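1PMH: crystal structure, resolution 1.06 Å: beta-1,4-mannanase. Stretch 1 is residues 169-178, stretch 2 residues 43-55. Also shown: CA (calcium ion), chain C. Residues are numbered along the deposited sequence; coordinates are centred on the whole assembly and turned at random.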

# COMPACT_ATOMS: atom_id res chain seq x y z
N TYR A 169 -4.70 -12.38 -11.58
CA TYR A 169 -3.54 -11.52 -11.82
C TYR A 169 -2.28 -12.07 -11.16
O TYR A 169 -2.31 -12.40 -9.99
CB TYR A 169 -3.87 -10.10 -11.31
CG TYR A 169 -2.76 -9.09 -11.55
CD1 TYR A 169 -2.46 -8.63 -12.83
CD2 TYR A 169 -1.91 -8.71 -10.53
CE1 TYR A 169 -1.43 -7.76 -13.05
CE2 TYR A 169 -0.89 -7.79 -10.75
CZ TYR A 169 -0.63 -7.36 -12.01
OH TYR A 169 0.41 -6.51 -12.29
N LYS A 170 -1.19 -12.12 -11.92
CA LYS A 170 0.13 -12.49 -11.45
C LYS A 170 1.05 -11.45 -12.01
O LYS A 170 1.33 -11.42 -13.19
CB LYS A 170 0.50 -13.88 -11.92
CG LYS A 170 -0.45 -14.93 -11.39
CD LYS A 170 0.09 -16.31 -11.66
CE LYS A 170 -0.86 -17.44 -11.32
NZ LYS A 170 -0.15 -18.69 -10.86
N GLY A 171 1.57 -10.58 -11.19
CA GLY A 171 2.38 -9.46 -11.64
C GLY A 171 2.62 -8.51 -10.48
O GLY A 171 2.21 -8.77 -9.33
N PRO A 172 3.30 -7.41 -10.77
CA PRO A 172 3.58 -6.44 -9.72
C PRO A 172 2.41 -5.52 -9.39
O PRO A 172 1.58 -5.20 -10.25
CB PRO A 172 4.74 -5.66 -10.30
CG PRO A 172 4.54 -5.70 -11.77
CD PRO A 172 3.98 -7.08 -12.04
N ILE A 173 2.40 -5.08 -8.14
CA ILE A 173 1.64 -3.93 -7.68
C ILE A 173 2.68 -3.06 -6.99
O ILE A 173 3.47 -3.57 -6.19
CB ILE A 173 0.53 -4.31 -6.71
CG1 ILE A 173 -0.52 -5.19 -7.38
CG2 ILE A 173 -0.12 -3.04 -6.11
CD1 ILE A 173 -1.65 -5.69 -6.50
N TYR A 174 2.70 -1.77 -7.29
CA TYR A 174 3.67 -0.88 -6.68
C TYR A 174 2.98 0.05 -5.70
O TYR A 174 1.86 0.51 -5.93
CB TYR A 174 4.44 -0.04 -7.70
CG TYR A 174 5.11 -0.81 -8.80
CD1 TYR A 174 4.41 -1.29 -9.90
CD2 TYR A 174 6.50 -1.04 -8.78
CE1 TYR A 174 5.05 -1.98 -10.94
CE2 TYR A 174 7.12 -1.76 -9.81
CZ TYR A 174 6.41 -2.22 -10.88
OH TYR A 174 6.98 -2.90 -11.92
N LEU A 175 3.67 0.37 -4.64
CA LEU A 175 3.28 1.42 -3.71
C LEU A 175 4.34 2.50 -3.71
O LEU A 175 5.54 2.23 -3.80
CB LEU A 175 3.12 0.92 -2.29
CG LEU A 175 1.96 0.04 -2.01
CD1 LEU A 175 2.05 -0.46 -0.56
CD2 LEU A 175 0.64 0.77 -2.21
N ASP A 176 3.91 3.74 -3.57
CA ASP A 176 4.86 4.84 -3.40
C ASP A 176 4.17 5.94 -2.61
O ASP A 176 2.94 6.01 -2.49
CB ASP A 176 5.35 5.37 -4.76
CG ASP A 176 6.72 6.03 -4.74
OD1 ASP A 176 7.32 6.18 -3.66
OD2 ASP A 176 7.20 6.43 -5.80
N ASN A 177 5.01 6.85 -2.12
CA ASN A 177 4.51 8.07 -1.48
C ASN A 177 3.46 7.77 -0.42
O ASN A 177 2.38 8.39 -0.38
CB ASN A 177 4.03 9.05 -2.53
CG ASN A 177 5.16 9.53 -3.40
OD1 ASN A 177 6.31 9.62 -2.96
ND2 ASN A 177 4.88 9.83 -4.64
N VAL A 178 3.83 6.84 0.45
CA VAL A 178 2.97 6.57 1.61
C VAL A 178 3.31 7.62 2.65
O VAL A 178 4.45 7.70 3.07
CB VAL A 178 3.22 5.14 2.12
CG1 VAL A 178 2.43 4.91 3.41
CG2 VAL A 178 2.88 4.11 1.02
CA CA C . 9.39 7.10 -4.68
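Stretch 2 (43-55) GNKYALRLDVEFN

How does stretch 2 run along stretch 1? Residues 47-53 form an extended strand that lies antiparallel to the strand of stretch 1 that follows the corner at Gly 171, the two N-to-C directions making an angle of 153° and the axes approaching to 4.5 Å. The pairing is a regular ladder. Leu 48 N donates to Leu 175 O at 2.9 Å and Leu 175 N to Leu 48 O at 2.9 Å; Leu 50 N reaches Ile 173 O at 2.8 Å and Ile 173 N reaches Leu 50 O at 2.8 Å; Val 52 N bonds to Gly 171 O at 2.9 Å and Gly 171 N to Val 52 O at 3.0 Å. Between these rungs lie the non-hydrogen-bonded pairs Lys 170 with Glu 53, Pro 172 with Asp 51 and Tyr 174 with Arg 49, whose CA atoms come as close as 4.3 Å for Lys 170 CA and Glu 53 CA.

What lies against Ile 173, which has the most area covered in stretch 1? Its side chain shares a face of the sheet with Leu 48, Leu 50, Val 52 and Leu 175. Its m, t rotamer brings Ile 173 CD1 to 4.0 Å from Val 52 CG2, a diagonal contact one hydrogen-bonded pair along from its partner Leu 50. On the same face, Leu 175 CD1 meets Leu 50 CD1 at 4.3 Å, so the apolar packing continues along the strands.

How does Phe 54, equally well covered, extend the contact beyond the strand? Phe 54 N donates to Tyr 169 O at 2.9 Å, which adds a backbone link past the corner at Gly 171. The side chains also touch, Tyr 169 CB lying 4.1 Å from Phe 54 CD2, while the edge of the Tyr 169 ring meets Val 52, with CD2 of Tyr 169 3.8 Å from CG2 of Val 52.

What occupies the other face, and what joins the far end? Tyr 174 and Arg 49 share that face with Pro 172 and Asp 51. Pro 172 CB sits over one face of the Arg 49 guanidinium, 3.8 Å from Arg 49 NE, and that same NE holds Asp 51 OD1 in a salt bridge at 2.9 Å. At the far end a calcium ion ties the stretches together: it binds Asp 176 OD1 and OD2, each at 2.5 Å, Asn 44 OD1 at 2.4 Å and Tyr 46 O at 2.3 Å. Asn 44 ND2 adds a hydrogen bond to Asp 176 OD2 at 3.0 Å.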

# COMPACT_ATOMS: atom_id res chain seq x y z
N GLY A 43 12.41 13.33 -10.17
CA GLY A 43 12.25 13.52 -8.75
C GLY A 43 11.69 12.32 -8.02
O GLY A 43 11.34 12.44 -6.86
N ASN A 44 11.62 11.15 -8.65
CA ASN A 44 11.00 9.99 -8.01
C ASN A 44 11.59 8.73 -8.62
O ASN A 44 11.14 8.21 -9.62
CB ASN A 44 9.51 10.01 -8.23
CG ASN A 44 8.83 8.92 -7.41
OD1 ASN A 44 9.51 8.05 -6.84
ND2 ASN A 44 7.52 8.89 -7.41
N LYS A 45 12.68 8.30 -8.00
CA LYS A 45 13.50 7.22 -8.55
C LYS A 45 13.06 5.80 -8.17
O LYS A 45 13.21 4.86 -8.97
CB LYS A 45 14.95 7.37 -8.11
CG LYS A 45 15.95 6.39 -8.69
CD LYS A 45 17.32 6.95 -8.40
CE LYS A 45 18.44 6.14 -8.94
NZ LYS A 45 19.69 7.00 -8.93
N TYR A 46 12.48 5.66 -6.97
CA TYR A 46 12.21 4.35 -6.41
C TYR A 46 10.76 4.17 -5.99
O TYR A 46 10.12 5.11 -5.53
CB TYR A 46 13.08 4.09 -5.16
CG TYR A 46 14.59 4.12 -5.38
CD1 TYR A 46 15.26 3.02 -5.91
CD2 TYR A 46 15.33 5.24 -5.05
CE1 TYR A 46 16.66 3.05 -6.11
CE2 TYR A 46 16.72 5.27 -5.22
CZ TYR A 46 17.35 4.18 -5.74
OH TYR A 46 18.71 4.19 -5.91
N ALA A 47 10.28 2.94 -6.02
CA ALA A 47 8.97 2.56 -5.53
C ALA A 47 9.07 1.17 -4.93
O ALA A 47 9.99 0.43 -5.21
CB ALA A 47 7.94 2.61 -6.63
N LEU A 48 8.08 0.83 -4.11
CA LEU A 48 7.97 -0.48 -3.53
C LEU A 48 7.26 -1.39 -4.49
O LEU A 48 6.10 -1.17 -4.81
CB LEU A 48 7.29 -0.41 -2.17
CG LEU A 48 7.38 -1.68 -1.32
CD1 LEU A 48 8.78 -1.85 -0.77
CD2 LEU A 48 6.35 -1.64 -0.22
N ARG A 49 7.92 -2.47 -4.90
CA ARG A 49 7.34 -3.46 -5.79
C ARG A 49 6.88 -4.68 -5.01
O ARG A 49 7.70 -5.33 -4.31
CB ARG A 49 8.37 -3.86 -6.87
CG ARG A 49 7.85 -4.92 -7.83
CD ARG A 49 8.83 -5.20 -8.94
NE ARG A 49 8.42 -6.38 -9.70
CZ ARG A 49 8.54 -6.57 -10.98
NH1 ARG A 49 9.15 -5.70 -11.77
NH2 ARG A 49 8.10 -7.72 -11.46
N LEU A 50 5.62 -5.05 -5.17
CA LEU A 50 5.02 -6.24 -4.58
C LEU A 50 4.70 -7.18 -5.72
O LEU A 50 3.87 -6.90 -6.56
CB LEU A 50 3.73 -5.86 -3.86
CG LEU A 50 3.80 -4.70 -2.86
CD1 LEU A 50 2.41 -4.36 -2.32
CD2 LEU A 50 4.80 -4.98 -1.78
N ASP A 51 5.41 -8.29 -5.80
CA ASP A 51 5.06 -9.33 -6.80
C ASP A 51 3.99 -10.19 -6.22
O ASP A 51 4.22 -10.81 -5.18
CB ASP A 51 6.32 -10.12 -7.16
CG ASP A 51 7.32 -9.26 -7.87
OD1 ASP A 51 6.95 -8.74 -8.95
OD2 ASP A 51 8.45 -9.05 -7.40
N VAL A 52 2.79 -10.15 -6.79
CA VAL A 52 1.62 -10.86 -6.27
C VAL A 52 1.20 -11.95 -7.25
O VAL A 52 1.44 -11.89 -8.46
CB VAL A 52 0.45 -9.92 -5.92
CG1 VAL A 52 0.90 -8.78 -5.11
CG2 VAL A 52 -0.29 -9.43 -7.14
N GLU A 53 0.52 -12.93 -6.67
CA GLU A 53 -0.19 -13.95 -7.41
C GLU A 53 -1.54 -14.20 -6.77
O GLU A 53 -1.61 -14.52 -5.60
CB GLU A 53 0.61 -15.26 -7.45
CG GLU A 53 2.05 -15.15 -7.93
CD GLU A 53 2.75 -16.49 -8.00
OE1 GLU A 53 2.07 -17.54 -7.92
OE2 GLU A 53 3.98 -16.49 -8.18
N PHE A 54 -2.60 -14.02 -7.55
CA PHE A 54 -3.94 -14.30 -7.07
C PHE A 54 -4.47 -15.54 -7.76
O PHE A 54 -4.16 -15.77 -8.92
CB PHE A 54 -4.88 -13.12 -7.30
CG PHE A 54 -4.49 -11.83 -6.62
CD1 PHE A 54 -4.05 -11.82 -5.32
CD2 PHE A 54 -4.60 -10.64 -7.29
CE1 PHE A 54 -3.79 -10.60 -4.69
CE2 PHE A 54 -4.33 -9.43 -6.67
CZ PHE A 54 -3.91 -9.43 -5.38
N ASN A 55 -5.29 -16.29 -7.02
CA ASN A 55 -5.93 -17.51 -7.53
C ASN A 55 -7.41 -17.24 -7.84
O ASN A 55 -8.16 -16.78 -6.98
CB ASN A 55 -5.84 -18.56 -6.42
CG ASN A 55 -6.24 -19.95 -6.90
OD1 ASN A 55 -7.20 -20.07 -7.64
ND2 ASN A 55 -5.47 -20.97 -6.53
O HOH W 1 8.66 9.25 -4.21